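Local coordinates for protein methylmalonyl-CoA carboxyltransferase 12S subunit (Propionibacterium freudenreichii, PDB 1ON3) that transfers the carboxyl group of methylmalonyl-CoA to the biotin of the 1.3S subunit, as the hexameric core of the transcarboxylase complex, at residues E[129-133]-E[255-259]; E[297-301]-E[495-499]; E[312-318]-E[345-350]. All blocks are in the same frame, centred on the assembly; numbering follows the deposited sequence.

Interaction 1: residues E[129-133]-E[255-259]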
loop_
_atom_site.group_PDB
_atom_site.type_symbol
_atom_site.label_atom_id
_atom_site.label_comp_id
_atom_site.label_asym_id
_atom_site.label_seq_id
_atom_site.Cartn_x
_atom_site.Cartn_y
_atom_site.Cartn_z
ATOM N N THR E 129 -14.227 -16.105 -3.924
ATOM C CA THR E 129 -14.314 -16.057 -5.382
ATOM C C THR E 129 -14.982 -14.784 -5.890
ATOM O O THR E 129 -15.103 -14.568 -7.104
ATOM C CB THR E 129 -15.090 -17.274 -5.907
ATOM O OG1 THR E 129 -16.404 -17.282 -5.336
ATOM C CG2 THR E 129 -14.359 -18.589 -5.519
ATOM N N GLY E 130 -15.422 -13.948 -4.958
ATOM C CA GLY E 130 -16.064 -12.696 -5.332
ATOM C C GLY E 130 -17.420 -12.812 -6.017
ATOM O O GLY E 130 -17.692 -12.102 -6.993
ATOM N N THR E 131 -18.292 -13.682 -5.524
ATOM C CA THR E 131 -19.602 -13.796 -6.153
ATOM C C THR E 131 -20.738 -13.459 -5.200
ATOM O O THR E 131 -20.574 -13.458 -3.968
ATOM C CB THR E 131 -19.909 -15.225 -6.671
ATOM O OG1 THR E 131 -20.396 -16.018 -5.574
ATOM C CG2 THR E 131 -18.655 -15.881 -7.273
ATOM N N PRO E 132 -21.914 -13.170 -5.763
ATOM C CA PRO E 132 -23.079 -12.852 -4.940
ATOM C C PRO E 132 -23.462 -14.096 -4.123
ATOM O O PRO E 132 -23.118 -15.229 -4.493
ATOM C CB PRO E 132 -24.145 -12.532 -5.975
ATOM C CG PRO E 132 -23.360 -11.889 -7.072
ATOM C CD PRO E 132 -22.128 -12.760 -7.167
ATOM N N PHE E 133 -24.168 -13.869 -3.019
ATOM C CA PHE E 133 -24.648 -14.942 -2.145
ATOM C C PHE E 133 -26.157 -14.781 -1.946
ATOM O O PHE E 133 -26.617 -13.718 -1.520
ATOM C CB PHE E 133 -23.975 -14.879 -0.776
ATOM C CG PHE E 133 -24.552 -15.842 0.210
ATOM C CD1 PHE E 133 -25.236 -15.388 1.334
ATOM C CD2 PHE E 133 -24.450 -17.204 -0.003
ATOM C CE1 PHE E 133 -25.815 -16.295 2.233
ATOM C CE2 PHE E 133 -25.026 -18.115 0.887
ATOM C CZ PHE E 133 -25.709 -17.653 2.003
ATOM N N LEU E 255 -26.948 -5.492 -10.104
ATOM C CA LEU E 255 -25.749 -5.543 -9.277
ATOM C C LEU E 255 -24.494 -6.174 -9.846
ATOM O O LEU E 255 -24.545 -7.099 -10.653
ATOM C CB LEU E 255 -26.068 -6.265 -7.951
ATOM C CG LEU E 255 -27.420 -5.930 -7.301
ATOM C CD1 LEU E 255 -27.651 -6.803 -6.048
ATOM C CD2 LEU E 255 -27.443 -4.451 -6.936
ATOM N N PRO E 256 -23.339 -5.675 -9.410
ATOM C CA PRO E 256 -22.055 -6.216 -9.861
ATOM C C PRO E 256 -21.842 -7.529 -9.091
ATOM O O PRO E 256 -22.591 -7.832 -8.152
ATOM C CB PRO E 256 -21.071 -5.148 -9.421
ATOM C CG PRO E 256 -21.703 -4.646 -8.125
ATOM C CD PRO E 256 -23.145 -4.516 -8.516
ATOM N N GLN E 257 -20.847 -8.313 -9.498
ATOM C CA GLN E 257 -20.531 -9.558 -8.813
ATOM C C GLN E 257 -19.977 -9.287 -7.419
ATOM O O GLN E 257 -20.265 -10.026 -6.470
ATOM C CB GLN E 257 -19.482 -10.334 -9.598
ATOM C CG GLN E 257 -19.999 -10.978 -10.857
ATOM C CD GLN E 257 -21.013 -12.063 -10.551
ATOM O OE1 GLN E 257 -22.215 -11.810 -10.503
ATOM N NE2 GLN E 257 -20.524 -13.280 -10.322
ATOM N N ASN E 258 -19.169 -8.234 -7.306
ATOM C CA ASN E 258 -18.534 -7.865 -6.044
ATOM C C ASN E 258 -18.156 -6.385 -6.065
ATOM O O ASN E 258 -18.394 -5.696 -7.061
ATOM C CB ASN E 258 -17.289 -8.732 -5.814
ATOM C CG ASN E 258 -16.302 -8.635 -6.951
ATOM O OD1 ASN E 258 -15.678 -7.605 -7.143
ATOM N ND2 ASN E 258 -16.162 -9.717 -7.721
ATOM N N ASN E 259 -17.564 -5.895 -4.983
ATOM C CA ASN E 259 -17.245 -4.474 -4.903
ATOM C C ASN E 259 -16.079 -3.948 -5.746
ATOM O O ASN E 259 -15.768 -2.761 -5.676
ATOM C CB ASN E 259 -17.058 -4.047 -3.437
ATOM C CG ASN E 259 -15.796 -4.613 -2.806
ATOM O OD1 ASN E 259 -15.002 -5.266 -3.464
ATOM N ND2 ASN E 259 -15.607 -4.349 -1.516
#
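Gly130 meets Asn258 through its carbonyl: the amide ND2 of Asn258 lies 2.9 Å from Gly130 O, with an N-H...O angle of 175°. The donor sits in the carbonyl plane on a lone pair, and the oxygen in turn lies in the amide plane of Asn258. With chi1 at 57°, CG of Asn258 stands between its own backbone N and carbonyl carbon, a torsion that swings the amide, and so ND2, round to Gly130 O. Outside the two segments OD1 also bonds to Thr260 OG1, and ND2 to Glu261. Gly130, with positive phi, is the C-prime residue of a Schellman motif closing helix 113-129, so the turn that ends the helix also offers a carbonyl to the loop after helix 241-253, in the N-terminal half of a crotonase-like chain. Thr131 turns away, its OG1 bonded to His98; of its side chain, CB comes within 4.2 Å of Gln257 NE2. Pro132 is pressed by Gln257, whose chain bends at chi2 (-66°) and crosses the ring at about a right angle; OE1 lies 3.5 Å from Pro132 CD, while backbone Gln257 O reaches the same CD at 3.4 Å. Arg95 and Pro96 hold the two ends of the Gln257 amide beside strand 95-102.

Interaction 2: residues E[297-301]-E[495-499]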
loop_
_atom_site.group_PDB
_atom_site.type_symbol
_atom_site.label_atom_id
_atom_site.label_comp_id
_atom_site.label_asym_id
_atom_site.label_seq_id
_atom_site.Cartn_x
_atom_site.Cartn_y
_atom_site.Cartn_z
ATOM N N ALA E 297 -40.124 7.304 -14.960
ATOM C CA ALA E 297 -40.446 6.494 -16.132
ATOM C C ALA E 297 -40.016 7.140 -17.439
ATOM O O ALA E 297 -39.605 6.448 -18.375
ATOM C CB ALA E 297 -41.935 6.192 -16.171
ATOM N N LYS E 298 -40.096 8.464 -17.508
ATOM C CA LYS E 298 -39.713 9.164 -18.728
ATOM C C LYS E 298 -38.226 9.433 -18.883
ATOM O O LYS E 298 -37.786 9.857 -19.953
ATOM C CB LYS E 298 -40.494 10.475 -18.851
ATOM C CG LYS E 298 -41.988 10.239 -18.990
ATOM C CD LYS E 298 -42.769 11.520 -19.208
ATOM C CE LYS E 298 -44.261 11.217 -19.274
ATOM N NZ LYS E 298 -44.576 10.171 -20.293
ATOM N N ILE E 299 -37.434 9.179 -17.845
ATOM C CA ILE E 299 -36.011 9.437 -17.969
ATOM C C ILE E 299 -35.114 8.201 -17.947
ATOM O O ILE E 299 -33.976 8.256 -18.406
ATOM C CB ILE E 299 -35.523 10.437 -16.905
ATOM C CG1 ILE E 299 -35.712 9.868 -15.504
ATOM C CG2 ILE E 299 -36.316 11.740 -17.029
ATOM C CD1 ILE E 299 -35.117 10.751 -14.418
ATOM N N VAL E 300 -35.616 7.084 -17.432
ATOM C CA VAL E 300 -34.805 5.869 -17.386
ATOM C C VAL E 300 -35.079 4.984 -18.601
ATOM O O VAL E 300 -36.150 5.066 -19.210
ATOM C CB VAL E 300 -35.067 5.053 -16.078
ATOM C CG1 VAL E 300 -34.831 5.935 -14.872
ATOM C CG2 VAL E 300 -36.478 4.501 -16.052
ATOM N N ASP E 301 -34.106 4.139 -18.947
ATOM C CA ASP E 301 -34.223 3.246 -20.099
ATOM C C ASP E 301 -35.513 2.445 -20.116
ATOM O O ASP E 301 -35.830 1.741 -19.164
ATOM C CB ASP E 301 -33.052 2.249 -20.146
ATOM C CG ASP E 301 -31.746 2.875 -20.609
ATOM O OD1 ASP E 301 -30.781 2.103 -20.840
ATOM O OD2 ASP E 301 -31.675 4.117 -20.744
ATOM N N THR E 495 -34.024 16.567 -19.395
ATOM C CA THR E 495 -33.555 15.877 -18.193
ATOM C C THR E 495 -32.772 14.584 -18.448
ATOM O O THR E 495 -31.652 14.424 -17.950
ATOM C CB THR E 495 -34.729 15.595 -17.249
ATOM O OG1 THR E 495 -35.370 16.837 -16.927
ATOM C CG2 THR E 495 -34.235 14.946 -15.939
ATOM N N ARG E 496 -33.340 13.666 -19.221
ATOM C CA ARG E 496 -32.640 12.411 -19.498
ATOM C C ARG E 496 -31.261 12.673 -20.095
ATOM O O ARG E 496 -30.266 12.097 -19.652
ATOM C CB ARG E 496 -33.463 11.530 -20.434
ATOM C CG ARG E 496 -32.847 10.148 -20.703
ATOM C CD ARG E 496 -33.793 9.297 -21.526
ATOM N NE ARG E 496 -33.114 8.264 -22.308
ATOM C CZ ARG E 496 -32.640 7.122 -21.820
ATOM N NH1 ARG E 496 -32.762 6.833 -20.523
ATOM N NH2 ARG E 496 -32.047 6.261 -22.642
ATOM N N ARG E 497 -31.185 13.546 -21.097
ATOM C CA ARG E 497 -29.886 13.851 -21.697
ATOM C C ARG E 497 -28.897 14.421 -20.682
ATOM O O ARG E 497 -27.747 14.001 -20.640
ATOM C CB ARG E 497 -30.036 14.844 -22.857
ATOM C CG ARG E 497 -28.730 15.232 -23.513
ATOM C CD ARG E 497 -28.983 15.915 -24.853
ATOM N NE ARG E 497 -29.664 17.198 -24.714
ATOM C CZ ARG E 497 -29.059 18.333 -24.375
ATOM N NH1 ARG E 497 -27.760 18.346 -24.139
ATOM N NH2 ARG E 497 -29.758 19.461 -24.274
ATOM N N LYS E 498 -29.320 15.392 -19.876
ATOM C CA LYS E 498 -28.389 15.960 -18.902
ATOM C C LYS E 498 -27.875 14.891 -17.913
ATOM O O LYS E 498 -26.686 14.849 -17.601
ATOM C CB LYS E 498 -29.033 17.130 -18.150
ATOM C CG LYS E 498 -28.729 18.517 -18.763
ATOM C CD LYS E 498 -29.124 18.578 -20.230
ATOM C CE LYS E 498 -28.895 19.965 -20.840
ATOM N NZ LYS E 498 -27.464 20.424 -20.790
ATOM N N ILE E 499 -28.764 14.023 -17.439
ATOM C CA ILE E 499 -28.369 12.958 -16.512
ATOM C C ILE E 499 -27.427 11.970 -17.211
ATOM O O ILE E 499 -26.414 11.542 -16.651
ATOM C CB ILE E 499 -29.617 12.187 -15.998
ATOM C CG1 ILE E 499 -30.474 13.106 -15.122
ATOM C CG2 ILE E 499 -29.192 10.939 -15.225
ATOM C CD1 ILE E 499 -31.823 12.494 -14.742
#
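Arg496 and Asp301 form the charged part of this contact. The extended arginine, with CG opposite the backbone N (chi1 -176°), carries its guanidinium past Ile299 to the carboxylate and grips it end-on, NH1 and NH2 both 2.9 Å from Asp301 OD2. The planes of the two groups stand 62° apart, so the grip is not a flat two-oxygen pair: NH1 meets OD2 nearly in line with its C-O bond, NH2 from above the carboxylate plane. Among hydrogen bonds to backbone, NH1 also reaches Ile299 O at 2.8 Å and 163°, approaching from above that carbonyl's plane, although the oxygen itself lies in the guanidinium plane. Arg496 NE bonds to Asp271 O, Asn324 N adds to OD2, and OD1 takes the backbone N of Gly325 and of Asn269; this dense network probably favours the charged forms of both. The apolar contacts lie nearer the helix, at Ile299. Its CD1 packs on Ile499 CD1 at 3.7 Å, the two side chains roughly perpendicular, while Ile299 CG2 lies 4.0 Å from Thr495 CG2. A buried arginine thus ties the first turn of helix 495-505 to the exit of helix 293-299, joining the beginning and end of the C-terminal carboxyltransferase half.

Interaction 3: residues E[312-318]-E[345-350]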
loop_
_atom_site.group_PDB
_atom_site.type_symbol
_atom_site.label_atom_id
_atom_site.label_comp_id
_atom_site.label_asym_id
_atom_site.label_seq_id
_atom_site.Cartn_x
_atom_site.Cartn_y
_atom_site.Cartn_z
ATOM N N TYR E 312 -43.069 0.996 1.879
ATOM C CA TYR E 312 -42.632 1.617 3.131
ATOM C C TYR E 312 -42.271 3.082 2.884
ATOM O O TYR E 312 -41.682 3.400 1.859
ATOM C CB TYR E 312 -41.389 0.897 3.668
ATOM C CG TYR E 312 -40.908 1.388 5.021
ATOM C CD1 TYR E 312 -41.670 1.182 6.168
ATOM C CD2 TYR E 312 -39.681 2.043 5.154
ATOM C CE1 TYR E 312 -41.224 1.612 7.417
ATOM C CE2 TYR E 312 -39.223 2.475 6.401
ATOM C CZ TYR E 312 -40.006 2.251 7.526
ATOM O OH TYR E 312 -39.572 2.645 8.762
ATOM N N ALA E 313 -42.632 3.964 3.816
ATOM C CA ALA E 313 -42.297 5.391 3.713
ATOM C C ALA E 313 -42.420 5.856 2.272
ATOM O O ALA E 313 -41.434 6.287 1.648
ATOM C CB ALA E 313 -40.870 5.627 4.227
ATOM N N THR E 314 -43.646 5.778 1.759
ATOM C CA THR E 314 -43.944 6.119 0.377
ATOM C C THR E 314 -43.821 7.600 0.048
ATOM O O THR E 314 -44.103 8.001 -1.078
ATOM C CB THR E 314 -45.345 5.608 -0.017
ATOM O OG1 THR E 314 -46.328 6.188 0.854
ATOM C CG2 THR E 314 -45.403 4.081 0.095
ATOM N N ASN E 315 -43.426 8.403 1.036
ATOM C CA ASN E 315 -43.205 9.834 0.826
ATOM C C ASN E 315 -41.844 10.006 0.144
ATOM O O ASN E 315 -41.463 11.107 -0.247
ATOM C CB ASN E 315 -43.238 10.606 2.162
ATOM C CG ASN E 315 -42.477 9.908 3.285
ATOM O OD1 ASN E 315 -42.608 8.696 3.486
ATOM N ND2 ASN E 315 -41.699 10.677 4.042
ATOM N N LEU E 316 -41.114 8.899 0.019
ATOM C CA LEU E 316 -39.811 8.897 -0.643
ATOM C C LEU E 316 -39.652 7.629 -1.466
ATOM O O LEU E 316 -39.905 6.529 -0.988
ATOM C CB LEU E 316 -38.662 8.985 0.360
ATOM C CG LEU E 316 -37.328 9.041 -0.410
ATOM C CD1 LEU E 316 -36.546 10.248 0.015
ATOM C CD2 LEU E 316 -36.538 7.754 -0.231
ATOM N N VAL E 317 -39.224 7.788 -2.709
ATOM C CA VAL E 317 -39.038 6.653 -3.605
ATOM C C VAL E 317 -37.558 6.302 -3.766
ATOM O O VAL E 317 -36.730 7.191 -3.906
ATOM C CB VAL E 317 -39.607 6.975 -5.017
ATOM C CG1 VAL E 317 -39.205 5.903 -6.007
ATOM C CG2 VAL E 317 -41.129 7.095 -4.960
ATOM N N THR E 318 -37.237 5.007 -3.725
ATOM C CA THR E 318 -35.863 4.528 -3.941
ATOM C C THR E 318 -36.055 3.412 -4.960
ATOM O O THR E 318 -36.844 2.484 -4.734
ATOM C CB THR E 318 -35.206 3.939 -2.661
ATOM O OG1 THR E 318 -36.102 3.005 -2.032
ATOM C CG2 THR E 318 -34.824 5.060 -1.692
ATOM N N ASN E 345 -38.828 7.592 9.005
ATOM C CA ASN E 345 -38.816 6.382 8.189
ATOM C C ASN E 345 -38.209 6.563 6.799
ATOM O O ASN E 345 -37.462 5.697 6.342
ATOM C CB ASN E 345 -40.223 5.787 8.086
ATOM C CG ASN E 345 -40.728 5.257 9.427
ATOM O OD1 ASN E 345 -39.998 5.257 10.421
ATOM N ND2 ASN E 345 -41.973 4.804 9.457
ATOM N N ALA E 346 -38.518 7.674 6.131
ATOM C CA ALA E 346 -37.960 7.919 4.801
ATOM C C ALA E 346 -36.447 8.148 4.893
ATOM O O ALA E 346 -35.703 7.774 3.991
ATOM C CB ALA E 346 -38.644 9.115 4.151
ATOM N N SER E 347 -35.986 8.758 5.979
ATOM C CA SER E 347 -34.541 8.990 6.154
ATOM C C SER E 347 -33.785 7.654 6.182
ATOM O O SER E 347 -32.710 7.525 5.574
ATOM C CB SER E 347 -34.278 9.757 7.458
ATOM O OG SER E 347 -34.831 11.066 7.391
ATOM N N ASP E 348 -34.338 6.674 6.904
ATOM C CA ASP E 348 -33.731 5.344 6.988
ATOM C C ASP E 348 -33.751 4.686 5.606
ATOM O O ASP E 348 -32.753 4.109 5.158
ATOM C CB ASP E 348 -34.507 4.424 7.942
ATOM C CG ASP E 348 -34.201 4.668 9.413
ATOM O OD1 ASP E 348 -33.103 5.140 9.752
ATOM O OD2 ASP E 348 -35.066 4.334 10.243
ATOM N N LYS E 349 -34.910 4.749 4.954
ATOM C CA LYS E 349 -35.107 4.165 3.620
ATOM C C LYS E 349 -34.085 4.714 2.633
ATOM O O LYS E 349 -33.454 3.968 1.878
ATOM C CB LYS E 349 -36.522 4.476 3.116
ATOM C CG LYS E 349 -36.838 3.941 1.721
ATOM C CD LYS E 349 -38.280 4.266 1.335
ATOM C CE LYS E 349 -38.659 3.747 -0.044
ATOM N NZ LYS E 349 -40.128 3.934 -0.340
ATOM N N ALA E 350 -33.912 6.028 2.649
ATOM C CA ALA E 350 -32.966 6.671 1.744
ATOM C C ALA E 350 -31.515 6.334 2.070
ATOM O O ALA E 350 -30.745 5.923 1.193
ATOM C CB ALA E 350 -33.172 8.196 1.773
HETATM O O HOH W 1 -39.505 3.162 -2.919
HETATM O O HOH W 2 -34.680 1.765 0.284
#
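Ala346 CB is the middle of the apolar centre, lying 3.8 Å from Leu316 CB and 4.1 Å from Ala313 CB. One helical turn on, Ala350 CB receives Leu316 CD2 at 3.9 Å. The small side chains of Ala313, Ala346 and Ala350 are consistent with the close approach of helix and type I turn, Ala313 to Leu316. Asn315 brings its ND2, held by Cys341 O and Asp343, to 3.4 Å from Ala346 CB. Tyr312 OH lies over the Asn345 amide carbon, 2.9 Å from CG; the chains cross at about a right angle, with ring and amide planes 23° apart. Lys349, fully stretched from chi1 (179°) onward, passes Thr318, whose OG1 lies 3.3 Å from CE. Its NZ meets Tyr312 O and Leu316 O, each at 2.7 Å and nearly head-on, and Ala313 O weakly. These backbone carbonyls probably stabilise the buried charge. Lys309 O and a water, which also accepts from Thr318 N, are further acceptors round NZ. A second water joins Thr318 OG1 to Lys349 O. Helix 344-359 is the crossover between strands 326-333 and 364-370. Strand 316-323 is antiparallel to 326-333, and so runs nearly with the helix (15° between short segments), in the crotonase-like fold.

In the fold
The three contacts sample both halves of a duplicated chain: interaction 1 lies in the N-terminal carboxyltransferase half, interactions 2 and 3 in the C-terminal one. Along the sequence, 312-318 and 345-350 both fall between the two segments of interaction 2, so a local turn-helix contact sits within a closure spanning nearly the whole half; their nearest atoms are about 9 Å apart. Interaction 1 precedes both, with centres 28 Å from interaction 2 and 26 Å from interaction 3. None includes a residue of the methylmalonyl-CoA or methylmalonic acid pockets. The side chain of Asn345 is about 7 Å from a bound cadmium ion, and Asp348 forms a salt bridge with Arg386 of a neighbouring subunit.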